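Local coordinates for beta-n-acetylhexosaminidase (Streptococcus pneumoniae, PDB 4AZI), which probably removes terminal beta-linked N-acetylglucosamine residues from glycans as a family 20 glycoside hydrolase, one of two tandem catalytic modules of the pneumococcal exo-enzyme StrH, at residues A[14-19]-A[328-333]; A[47-52]-A[81-86]; A[227-232]-A[255-260]. The protein carries 2 engineered substitutions. All coordinates share one frame; numbering follows the deposited sequence. Where two conformers were deposited one is given.

Contact 1 of 3, residues A[14-19]-A[328-333]; sequences SIDAGR and IWADRP. With OAN (O-(2-acetamido-2-deoxy D-glucopyranosylidene) amino-N-phenylcarbamate), chain C.
Ser14 and Ile328 meet where strand 10-16, the first of the parallel (beta/alpha)8 barrel, lies beside the last strand, 321-329, and closes the cylinder. The carbonyl O of Ser14 accepts from the N of Ile328, and its hydroxyl, also bonded to His43, holds a water that donates to the O of Ile328; this water sits over the centre of one face of the Trp329 indole. Ile15 pairs with Ile328 in parallel register, and their branched chains lie side by side, pointing the same way, with CD1 of Ile15 3.8 Å from CG1 of Ile328. Asp16 donates its backbone N to the O of Ile328. With CG anti to the backbone N (chi1 -174°), its carboxylate is turned to Ala330 and Arg19, where OD2 takes the N-H of Ala330 at 2.9 Å and NH1 of Arg19 at 2.8 Å, from opposite faces of its plane. OD1 accepts the backbone N of Arg19, an Asx motif, and is also bonded to ND2 of Asn48. Arg19, extended from CG to NE, runs past the carbonyl of Ala330 to the sugar-like ring of the bound inhibitor, where NH2 meets OAJ at 2.8 Å in a nearly straight bond (164°). Asp331 lies over one face of this guanidinium, a salt bridge of charges alone, with no N-H pointing at the oxygen. Trp329 offers the indole face opposite the water to the ligand, a flat apolar floor suited to a pyranose ring. OD1 of Asp331 accepts from ligand hydroxyl OAK at 2.6 Å and OD2 from OAM at 2.7 Å.

Contact 2 of 3, residues A[47-52]-A[81-86]; sequences GNDGLR and KAYYDD
Asp49 lays its CB over the centre of the Tyr83 ring, 3.7 Å from the ring centroid and 12° off the normal, a CH-pi contact. Its CG is anti to the carbonyl carbon (chi1 -64°), and the carboxylate stands almost upright on the ring, the two planes 81° apart. OD2 thereby comes to 3.6 Å from CE1 of Tyr83, while the charge is met by other groups: OD2 by the Arg19 side chain in a salt bridge, OD1 by ND1 of His120. A short acidic side chain suits this place, since its methylene packs on the aromatic face and its two oxygens can serve two residues of the inhibitor pocket. Gly50 follows, and with no side chain of its own it lets the backbone come close to the ring, its N lying 3.7 Å from CD2 of Tyr83. Arg52 makes the polar half of the contact. Its chain is extended from CG to NE, and NH2 donates to the carbonyl O of Tyr84 at 3.1 Å, the acceptor lying near the guanidinium plane. A water bonded to NH1 of Arg52 donates to the same oxygen, so the arginine and the water both hold the carbonyl where the chain leaves its helix, with a weak bond from the N of Asp86 besides. Arginine fits here because its planar group offers several N-H bonds at once: NH1 also serves the O of Thr90, and NH2 the O of Arg19. The ring of Tyr84 is turned steeply from the guanidinium, with CD2 3.8 Å from NH2 of Arg52. Residues 47-52 form the loop that follows barrel strand 41-45; they pack against the C-terminal end of helix 69-83, and Leu51 also touches Ala123 of helix 122-130.

Contact 3 of 3, residues A[227-232]-A[255-260]; sequences FNDGFY and WGYNLA. With OAN (O-(2-acetamido-2-deoxy D-glucopyranosylidene) amino-N-phenylcarbamate), chain C.
Chi1 of -165° sets CG of Tyr257 anti to its backbone N and brings the hydroxyl to Asp229, whose own CG is anti to the carbonyl carbon (chi1 -51°). The hydroxyl of Tyr257 donates to OD2 of Asp229 at 2.7 Å, using the anti lone pair of that oxygen. The carboxylate is turned 76° from the phenol, yet OD2 lies in the ring plane at its edge. One face of the ring meets the ligand: carbon CAU of the inhibitor's phenyl group sits 3.8 Å from CD2 of Tyr257, offset toward the rim. Deeper in the pocket, Phe227 places its ring under the acetamido methyl, CAH, which lies 3.7 Å above the plane at its centre; a flat apolar face suits a methyl group. Asn228 to Phe231 form a type I beta turn, against which Leu259 packs: its CD1 lies 3.9 Å from ND2 of Asn228, a group bonded to the O of Ser251, and CD2 approaches the carbonyl O of Asp229. The small CB of Ala260 fits close to the O of Tyr232, at 3.2 Å. A water accepts from the N of Ala260 and lies 2.6 Å from the O of Asp229, linking the loops. Asp229 OD1 accepts from Trp250 NE1, and the Tyr257 hydroxyl accepts from Trp194 NE1, a network that probably fixes the position of the hydroxyl, and so limits the swing of the ring beside the inhibitor's phenyl group.

How the contacts relate
All three contacts lie at or beyond the C-terminal ends of the barrel strands, where the inhibitor binds. Contacts 1 and 2 are adjoining, their centres 10 Å apart: OD1 of Asp16 lies 3.0 Å from ND2 of Asn48, and the O of Arg19 3.0 Å from NH2 of Arg52, so contact 2 forms a second shell behind the arginine that holds the ligand. Contact 3 is centred about 22 Å from contact 1, yet both touch the inhibitor, contact 1 at the sugar-like ring and, through Trp329, the acetamido oxygen; contact 3 at the acetamido methyl and the phenyl. CH2 of Trp329 and CZ of Phe227 join them at 4.0 Å. Contacts 2 and 3 do not touch, their nearest atoms being about 6 Å apart.

Contact 1 of 3, residues A[14-19]-A[328-333]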
loop_
_atom_site.group_PDB
_atom_site.type_symbol
_atom_site.label_atom_id
_atom_site.label_comp_id
_atom_site.label_asym_id
_atom_site.label_seq_id
_atom_site.Cartn_x
_atom_site.Cartn_y
_atom_site.Cartn_z
ATOM N N SER A 14 -3.655 -4.637 -1.677
ATOM C CA SER A 14 -2.307 -4.419 -1.139
ATOM C C SER A 14 -1.515 -5.722 -1.163
ATOM O O SER A 14 -2.049 -6.770 -0.809
ATOM C CB SER A 14 -2.359 -3.845 0.284
ATOM O OG SER A 14 -1.056 -3.675 0.826
ATOM N N ILE A 15 -0.252 -5.633 -1.584
ATOM C CA ILE A 15 0.658 -6.781 -1.670
ATOM C C ILE A 15 1.970 -6.473 -0.928
ATOM O O ILE A 15 2.695 -5.533 -1.282
ATOM C CB ILE A 15 0.966 -7.163 -3.150
ATOM C CG1 ILE A 15 -0.299 -7.600 -3.927
ATOM C CG2 ILE A 15 2.082 -8.192 -3.240
ATOM C CD1 ILE A 15 -0.978 -8.884 -3.463
ATOM N N ASP A 16 2.260 -7.274 0.095
ATOM C CA ASP A 16 3.479 -7.155 0.899
ATOM C C ASP A 16 4.678 -7.718 0.125
ATOM O O ASP A 16 5.110 -8.852 0.350
ATOM C CB ASP A 16 3.264 -7.880 2.250
ATOM C CG ASP A 16 4.423 -7.710 3.244
ATOM O OD1 ASP A 16 5.392 -6.961 2.984
ATOM O OD2 ASP A 16 4.357 -8.357 4.314
ATOM N N ALA A 17 5.205 -6.918 -0.802
ATOM C CA ALA A 17 6.416 -7.285 -1.541
ATOM C C ALA A 17 7.652 -6.727 -0.842
ATOM O O ALA A 17 8.714 -6.573 -1.450
ATOM C CB ALA A 17 6.339 -6.801 -2.981
ATOM N N GLY A 18 7.490 -6.394 0.434
ATOM C CA GLY A 18 8.590 -5.945 1.268
ATOM C C GLY A 18 9.240 -7.117 1.970
ATOM O O GLY A 18 10.454 -7.303 1.887
ATOM N N ARG A 19 8.436 -7.917 2.664
ATOM C CA ARG A 19 8.967 -9.091 3.345
ATOM C C ARG A 19 9.344 -10.182 2.339
ATOM O O ARG A 19 10.308 -10.932 2.549
ATOM C CB ARG A 19 7.948 -9.643 4.345
ATOM C CG ARG A 19 7.681 -8.744 5.538
ATOM C CD ARG A 19 6.796 -9.479 6.533
ATOM N NE ARG A 19 6.523 -8.708 7.750
ATOM C CZ ARG A 19 5.412 -8.008 7.973
ATOM N NH1 ARG A 19 4.458 -7.942 7.050
ATOM N NH2 ARG A 19 5.255 -7.365 9.125
ATOM N N ILE A 328 -2.822 -8.253 1.538
ATOM C CA ILE A 328 -2.133 -9.547 1.511
ATOM C C ILE A 328 -0.761 -9.384 2.164
ATOM O O ILE A 328 0.083 -8.646 1.660
ATOM C CB ILE A 328 -1.961 -10.080 0.068
ATOM C CG1 ILE A 328 -3.291 -10.074 -0.709
ATOM C CG2 ILE A 328 -1.359 -11.484 0.071
ATOM C CD1 ILE A 328 -4.468 -10.758 -0.017
ATOM N N TRP A 329 -0.545 -10.052 3.292
ATOM C CA TRP A 329 0.707 -9.876 4.037
ATOM C C TRP A 329 1.614 -11.079 3.985
ATOM O O TRP A 329 1.162 -12.202 3.750
ATOM C CB TRP A 329 0.429 -9.480 5.480
ATOM C CG TRP A 329 -0.372 -8.205 5.647
ATOM C CD1 TRP A 329 -1.739 -8.096 5.884
ATOM C CD2 TRP A 329 0.121 -6.812 5.622
ATOM N NE1 TRP A 329 -2.115 -6.780 6.006
ATOM C CE2 TRP A 329 -1.051 -5.958 5.849
ATOM C CE3 TRP A 329 1.364 -6.212 5.421
ATOM C CZ2 TRP A 329 -0.959 -4.569 5.883
ATOM C CZ3 TRP A 329 1.444 -4.804 5.463
ATOM C CH2 TRP A 329 0.313 -4.007 5.690
ATOM N N ALA A 330 2.907 -10.852 4.206
ATOM C CA ALA A 330 3.896 -11.911 4.099
ATOM C C ALA A 330 4.678 -12.202 5.384
ATOM O O ALA A 330 5.865 -12.539 5.314
ATOM C CB ALA A 330 4.844 -11.610 2.949
ATOM N N ASP A 331 4.015 -12.105 6.540
ATOM C CA ASP A 331 4.655 -12.295 7.863
ATOM C C ASP A 331 5.650 -13.459 7.943
ATOM O O ASP A 331 6.709 -13.345 8.554
ATOM C CB ASP A 331 3.596 -12.442 8.963
ATOM C CG ASP A 331 2.724 -11.199 9.113
ATOM O OD1 ASP A 331 2.364 -10.576 8.085
ATOM O OD2 ASP A 331 2.390 -10.844 10.261
ATOM N N ARG A 332 5.293 -14.583 7.340
ATOM C CA ARG A 332 6.236 -15.674 7.151
ATOM C C ARG A 332 6.528 -15.754 5.652
ATOM O O ARG A 332 5.779 -16.377 4.899
ATOM C CB ARG A 332 5.664 -16.978 7.722
ATOM C CG ARG A 332 5.481 -16.939 9.239
ATOM C CD ARG A 332 4.578 -18.053 9.762
ATOM N NE ARG A 332 3.218 -17.930 9.236
ATOM C CZ ARG A 332 2.639 -18.801 8.409
ATOM N NH1 ARG A 332 3.282 -19.898 8.011
ATOM N NH2 ARG A 332 1.406 -18.573 7.980
ATOM N N PRO A 333 7.606 -15.082 5.200
ATOM C CA PRO A 333 7.774 -14.928 3.749
ATOM C C PRO A 333 8.276 -16.186 3.037
ATOM O O PRO A 333 8.294 -16.221 1.802
ATOM C CB PRO A 333 8.782 -13.779 3.617
ATOM C CG PRO A 333 9.327 -13.521 4.998
ATOM C CD PRO A 333 8.730 -14.506 5.958
HETATM C CAH OAN C . -0.429 -1.932 9.427
HETATM C CAG OAN C . -0.368 -3.455 9.621
HETATM O OAN OAN C . -1.300 -4.159 9.262
HETATM N NAI OAN C . 0.742 -3.913 10.203
HETATM C CAB OAN C . 1.025 -5.338 10.477
HETATM C CAC OAN C . 1.597 -5.999 9.222
HETATM O OAJ OAN C . 3.002 -5.726 9.142
HETATM C CAD OAN C . 1.365 -7.503 9.236
HETATM O OAK OAN C . 1.948 -8.036 8.055
HETATM C CAE OAN C . -0.145 -7.784 9.238
HETATM C CAF OAN C . -0.521 -9.268 9.302
HETATM O OAM OAN C . -0.107 -9.834 10.549
HETATM O OAL OAN C . -0.843 -7.103 10.315
HETATM C CAA OAN C . -0.219 -6.092 10.994
HETATM N NAY OAN C . -0.740 -5.751 12.154
HETATM O OAQ OAN C . -1.835 -6.462 12.550
HETATM C CAP OAN C . -1.958 -6.600 13.904
HETATM O OAR OAN C . -2.949 -7.164 14.372
HETATM N NAO OAN C . -0.961 -6.105 14.654
HETATM C CAS OAN C . -0.920 -6.107 15.995
HETATM C CAT OAN C . -0.658 -4.899 16.643
HETATM C CAU OAN C . -0.599 -4.841 18.035
HETATM C CAV OAN C . -0.806 -5.994 18.790
HETATM C CAW OAN C . -1.067 -7.213 18.148
HETATM C CAX OAN C . -1.122 -7.272 16.753
HETATM O O HOH W 1 -0.474 -5.788 2.374
#

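Contact 2 of 3, residues A[47-52]-A[81-86]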
loop_
_atom_site.group_PDB
_atom_site.type_symbol
_atom_site.label_atom_id
_atom_site.label_comp_id
_atom_site.label_asym_id
_atom_site.label_seq_id
_atom_site.Cartn_x
_atom_site.Cartn_y
_atom_site.Cartn_z
ATOM N N GLY A 47 9.330 -1.326 0.770
ATOM C CA GLY A 47 10.056 -1.390 2.029
ATOM C C GLY A 47 9.083 -1.783 3.122
ATOM O O GLY A 47 8.149 -1.034 3.419
ATOM N N ASN A 48 9.296 -2.962 3.703
ATOM C CA ASN A 48 8.483 -3.474 4.814
ATOM C C ASN A 48 9.235 -4.667 5.387
ATOM O O ASN A 48 9.117 -5.806 4.884
ATOM C CB ASN A 48 7.064 -3.835 4.353
ATOM C CG ASN A 48 6.106 -4.107 5.506
ATOM O OD1 ASN A 48 5.902 -3.265 6.395
ATOM N ND2 ASN A 48 5.479 -5.276 5.475
ATOM N N ASP A 49 10.046 -4.375 6.408
ATOM C CA ASP A 49 11.082 -5.283 6.930
ATOM C C ASP A 49 12.227 -5.409 5.919
ATOM O O ASP A 49 13.277 -4.802 6.093
ATOM C CB ASP A 49 10.507 -6.656 7.328
ATOM C CG ASP A 49 9.516 -6.566 8.486
ATOM O OD1 ASP A 49 9.100 -5.442 8.844
ATOM O OD2 ASP A 49 9.164 -7.621 9.051
ATOM N N GLY A 50 12.022 -6.197 4.867
ATOM C CA GLY A 50 12.955 -6.188 3.746
ATOM C C GLY A 50 12.764 -4.935 2.906
ATOM O O GLY A 50 11.709 -4.281 2.965
ATOM N N LEU A 51 13.782 -4.594 2.126
ATOM C CA LEU A 51 13.694 -3.483 1.185
ATOM C C LEU A 51 14.011 -4.001 -0.210
ATOM O O LEU A 51 15.178 -4.179 -0.566
ATOM C CB LEU A 51 14.648 -2.358 1.589
ATOM C CG LEU A 51 14.681 -1.145 0.662
ATOM C CD1 LEU A 51 15.085 -1.593 -0.726
ATOM C CD2 LEU A 51 13.342 -0.422 0.623
ATOM N N ARG A 52 12.957 -4.235 -0.989
ATOM C CA ARG A 52 13.042 -4.971 -2.247
ATOM C C ARG A 52 12.850 -4.094 -3.483
ATOM O O ARG A 52 12.172 -4.482 -4.445
ATOM C CB ARG A 52 12.059 -6.151 -2.227
ATOM C CG ARG A 52 12.218 -7.036 -0.993
ATOM C CD ARG A 52 11.559 -8.398 -1.157
ATOM N NE ARG A 52 11.812 -9.237 0.016
ATOM C CZ ARG A 52 12.893 -9.998 0.179
ATOM N NH1 ARG A 52 13.823 -10.048 -0.761
ATOM N NH2 ARG A 52 13.040 -10.718 1.285
ATOM N N LYS A 81 18.735 -9.521 2.572
ATOM C CA LYS A 81 19.088 -10.932 2.782
ATOM C C LYS A 81 19.181 -11.314 4.268
ATOM O O LYS A 81 18.861 -12.445 4.631
ATOM C CB LYS A 81 20.385 -11.283 2.045
ATOM C CG LYS A 81 20.262 -11.196 0.532
ATOM C CD LYS A 81 21.426 -11.869 -0.172
ATOM C CE LYS A 81 21.042 -12.192 -1.607
ATOM N NZ LYS A 81 22.202 -12.705 -2.380
ATOM N N ALA A 82 19.595 -10.369 5.117
ATOM C CA ALA A 82 19.673 -10.586 6.572
ATOM C C ALA A 82 18.298 -10.690 7.226
ATOM O O ALA A 82 18.138 -11.354 8.260
ATOM C CB ALA A 82 20.481 -9.482 7.239
ATOM N N TYR A 83 17.315 -10.001 6.654
ATOM C CA TYR A 83 15.942 -10.188 7.104
ATOM C C TYR A 83 15.412 -11.524 6.579
ATOM O O TYR A 83 14.941 -12.359 7.358
ATOM C CB TYR A 83 15.015 -9.018 6.721
ATOM C CG TYR A 83 13.572 -9.432 6.818
ATOM C CD1 TYR A 83 12.971 -9.644 8.067
ATOM C CD2 TYR A 83 12.829 -9.699 5.665
ATOM C CE1 TYR A 83 11.658 -10.080 8.162
ATOM C CE2 TYR A 83 11.513 -10.134 5.749
ATOM C CZ TYR A 83 10.935 -10.319 6.998
ATOM O OH TYR A 83 9.635 -10.755 7.081
ATOM N N TYR A 84 15.496 -11.719 5.261
ATOM C CA TYR A 84 15.084 -12.972 4.624
ATOM C C TYR A 84 15.739 -13.137 3.256
ATOM O O TYR A 84 15.494 -12.348 2.338
ATOM C CB TYR A 84 13.548 -13.079 4.512
ATOM C CG TYR A 84 13.056 -14.301 3.752
ATOM C CD1 TYR A 84 13.422 -15.593 4.145
ATOM C CD2 TYR A 84 12.226 -14.166 2.643
ATOM C CE1 TYR A 84 12.979 -16.711 3.445
ATOM C CE2 TYR A 84 11.771 -15.274 1.947
ATOM C CZ TYR A 84 12.145 -16.541 2.353
ATOM O OH TYR A 84 11.695 -17.632 1.654
ATOM N N ASP A 85 16.575 -14.167 3.128
ATOM C CA ASP A 85 17.255 -14.448 1.869
ATOM C C ASP A 85 16.357 -15.291 0.979
ATOM O O ASP A 85 16.581 -16.486 0.808
ATOM C CB ASP A 85 18.604 -15.148 2.104
ATOM C CG ASP A 85 19.525 -15.086 0.885
ATOM O OD1 ASP A 85 19.056 -14.805 -0.242
ATOM O OD2 ASP A 85 20.740 -15.313 1.056
ATOM N N ASP A 86 15.344 -14.642 0.413
ATOM C CA ASP A 86 14.382 -15.276 -0.487
ATOM C C ASP A 86 15.057 -15.910 -1.698
ATOM O O ASP A 86 15.746 -15.219 -2.446
ATOM C CB ASP A 86 13.358 -14.239 -0.953
ATOM C CG ASP A 86 12.095 -14.865 -1.506
ATOM O OD1 ASP A 86 12.176 -15.903 -2.189
ATOM O OD2 ASP A 86 11.012 -14.310 -1.263
HETATM O O HOH W 2 16.275 -11.228 -0.094
#

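Contact 3 of 3, residues A[227-232]-A[255-260]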
loop_
_atom_site.group_PDB
_atom_site.type_symbol
_atom_site.label_atom_id
_atom_site.label_comp_id
_atom_site.label_asym_id
_atom_site.label_seq_id
_atom_site.Cartn_x
_atom_site.Cartn_y
_atom_site.Cartn_z
ATOM N N PHE A 227 -0.143 4.630 8.012
ATOM C CA PHE A 227 -1.049 3.821 8.825
ATOM C C PHE A 227 -1.476 4.618 10.050
ATOM O O PHE A 227 -0.805 5.563 10.448
ATOM C CB PHE A 227 -0.420 2.487 9.219
ATOM C CG PHE A 227 -0.146 1.591 8.057
ATOM C CD1 PHE A 227 -1.189 1.117 7.268
ATOM C CD2 PHE A 227 1.153 1.239 7.735
ATOM C CE1 PHE A 227 -0.938 0.304 6.179
ATOM C CE2 PHE A 227 1.414 0.423 6.653
ATOM C CZ PHE A 227 0.369 -0.038 5.869
ATOM N N ASN A 228 -2.604 4.245 10.635
ATOM C CA ASN A 228 -3.207 5.077 11.675
ATOM C C ASN A 228 -2.513 5.048 13.035
ATOM O O ASN A 228 -2.665 5.988 13.807
ATOM C CB ASN A 228 -4.691 4.729 11.839
ATOM C CG ASN A 228 -4.905 3.294 12.258
ATOM O OD1 ASN A 228 -4.836 2.379 11.440
ATOM N ND2 ASN A 228 -5.173 3.091 13.542
ATOM N N ASP A 229 -1.750 3.986 13.308
ATOM C CA ASP A 229 -1.203 3.698 14.658
ATOM C C ASP A 229 -0.647 4.907 15.418
ATOM O O ASP A 229 -1.033 5.167 16.557
ATOM C CB ASP A 229 -0.081 2.648 14.601
ATOM C CG ASP A 229 -0.469 1.400 13.837
ATOM O OD1 ASP A 229 -1.064 1.508 12.747
ATOM O OD2 ASP A 229 -0.139 0.303 14.320
ATOM N N GLY A 230 0.269 5.633 14.783
ATOM C CA GLY A 230 1.049 6.634 15.487
ATOM C C GLY A 230 0.359 7.966 15.641
ATOM O O GLY A 230 0.893 8.857 16.284
ATOM N N PHE A 231 -0.821 8.115 15.045
ATOM C CA PHE A 231 -1.491 9.416 14.985
ATOM C C PHE A 231 -2.455 9.644 16.146
ATOM O O PHE A 231 -3.418 8.893 16.326
ATOM C CB PHE A 231 -2.206 9.595 13.637
ATOM C CG PHE A 231 -1.271 9.822 12.475
ATOM C CD1 PHE A 231 -0.553 8.763 11.919
ATOM C CD2 PHE A 231 -1.104 11.096 11.940
ATOM C CE1 PHE A 231 0.314 8.975 10.853
ATOM C CE2 PHE A 231 -0.247 11.314 10.870
ATOM C CZ PHE A 231 0.466 10.252 10.322
ATOM N N TYR A 232 -2.192 10.698 16.910
ATOM C CA TYR A 232 -2.998 11.061 18.073
ATOM C C TYR A 232 -3.282 9.869 18.966
ATOM O O TYR A 232 -4.432 9.543 19.244
ATOM C CB TYR A 232 -4.282 11.769 17.628
ATOM C CG TYR A 232 -3.968 13.107 17.008
ATOM C CD1 TYR A 232 -3.879 14.248 17.797
ATOM C CD2 TYR A 232 -3.721 13.225 15.643
ATOM C CE1 TYR A 232 -3.561 15.469 17.243
ATOM C CE2 TYR A 232 -3.411 14.446 15.079
ATOM C CZ TYR A 232 -3.336 15.565 15.888
ATOM O OH TYR A 232 -3.024 16.781 15.355
ATOM N N TRP A 255 -5.635 -4.971 23.309
ATOM C CA TRP A 255 -5.403 -4.697 24.733
ATOM C C TRP A 255 -4.168 -3.867 24.943
ATOM O O TRP A 255 -3.068 -4.325 24.626
ATOM C CB TRP A 255 -5.216 -6.007 25.484
ATOM C CG TRP A 255 -6.394 -6.938 25.421
ATOM C CD1 TRP A 255 -6.704 -7.849 24.421
ATOM C CD2 TRP A 255 -7.454 -7.096 26.423
ATOM N NE1 TRP A 255 -7.856 -8.531 24.719
ATOM C CE2 TRP A 255 -8.354 -8.128 25.908
ATOM C CE3 TRP A 255 -7.736 -6.506 27.645
ATOM C CZ2 TRP A 255 -9.476 -8.534 26.604
ATOM C CZ3 TRP A 255 -8.873 -6.919 28.334
ATOM C CH2 TRP A 255 -9.721 -7.910 27.824
ATOM N N GLY A 256 -4.320 -2.641 25.453
ATOM C CA GLY A 256 -3.141 -1.802 25.736
ATOM C C GLY A 256 -2.347 -1.326 24.520
ATOM O O GLY A 256 -1.193 -0.901 24.639
ATOM N N TYR A 257 -2.935 -1.443 23.337
ATOM C CA TYR A 257 -2.393 -0.807 22.144
ATOM C C TYR A 257 -3.480 0.197 21.797
ATOM O O TYR A 257 -4.336 -0.064 20.953
ATOM C CB TYR A 257 -2.162 -1.841 21.036
ATOM C CG TYR A 257 -1.279 -1.390 19.881
ATOM C CD1 TYR A 257 0.078 -1.127 20.067
ATOM C CD2 TYR A 257 -1.799 -1.270 18.588
ATOM C CE1 TYR A 257 0.883 -0.739 19.003
ATOM C CE2 TYR A 257 -0.997 -0.881 17.523
ATOM C CZ TYR A 257 0.338 -0.615 17.738
ATOM O OH TYR A 257 1.128 -0.227 16.683
ATOM N N ASN A 258 -3.458 1.323 22.514
ATOM C CA ASN A 258 -4.591 2.253 22.616
ATOM C C ASN A 258 -4.692 3.302 21.505
ATOM O O ASN A 258 -4.610 4.508 21.760
ATOM C CB ASN A 258 -4.577 2.963 23.975
ATOM C CG ASN A 258 -4.755 2.010 25.141
ATOM O OD1 ASN A 258 -4.257 2.264 26.232
ATOM N ND2 ASN A 258 -5.477 0.917 24.920
ATOM N N LEU A 259 -4.918 2.837 20.284
ATOM C CA LEU A 259 -4.912 3.728 19.124
ATOM C C LEU A 259 -6.058 4.732 19.147
ATOM O O LEU A 259 -7.066 4.525 19.829
ATOM C CB LEU A 259 -4.913 2.909 17.826
ATOM C CG LEU A 259 -3.968 1.706 17.860
ATOM C CD1 LEU A 259 -3.988 0.934 16.540
ATOM C CD2 LEU A 259 -2.557 2.165 18.233
ATOM N N ALA A 260 -5.881 5.841 18.433
ATOM C CA ALA A 260 -6.960 6.795 18.225
ATOM C C ALA A 260 -8.124 6.104 17.526
ATOM O O ALA A 260 -7.929 5.192 16.719
ATOM C CB ALA A 260 -6.482 7.992 17.411
HETATM C CAH OAN C . -0.429 -1.932 9.427
HETATM C CAG OAN C . -0.368 -3.455 9.621
HETATM O OAN OAN C . -1.300 -4.159 9.262
HETATM N NAI OAN C . 0.742 -3.913 10.203
HETATM C CAB OAN C . 1.025 -5.338 10.477
HETATM C CAC OAN C . 1.597 -5.999 9.222
HETATM O OAJ OAN C . 3.002 -5.726 9.142
HETATM C CAD OAN C . 1.365 -7.503 9.236
HETATM O OAK OAN C . 1.948 -8.036 8.055
HETATM C CAE OAN C . -0.145 -7.784 9.238
HETATM C CAF OAN C . -0.521 -9.268 9.302
HETATM O OAM OAN C . -0.107 -9.834 10.549
HETATM O OAL OAN C . -0.843 -7.103 10.315
HETATM C CAA OAN C . -0.219 -6.092 10.994
HETATM N NAY OAN C . -0.740 -5.751 12.154
HETATM O OAQ OAN C . -1.835 -6.462 12.550
HETATM C CAP OAN C . -1.958 -6.600 13.904
HETATM O OAR OAN C . -2.949 -7.164 14.372
HETATM N NAO OAN C . -0.961 -6.105 14.654
HETATM C CAS OAN C . -0.920 -6.107 15.995
HETATM C CAT OAN C . -0.658 -4.899 16.643
HETATM C CAU OAN C . -0.599 -4.841 18.035
HETATM C CAV OAN C . -0.806 -5.994 18.790
HETATM C CAW OAN C . -1.067 -7.213 18.148
HETATM C CAX OAN C . -1.122 -7.272 16.753
HETATM O O HOH W 3 -5.526 5.329 15.108
HETATM O O HOH W 4 -3.386 6.067 17.142
#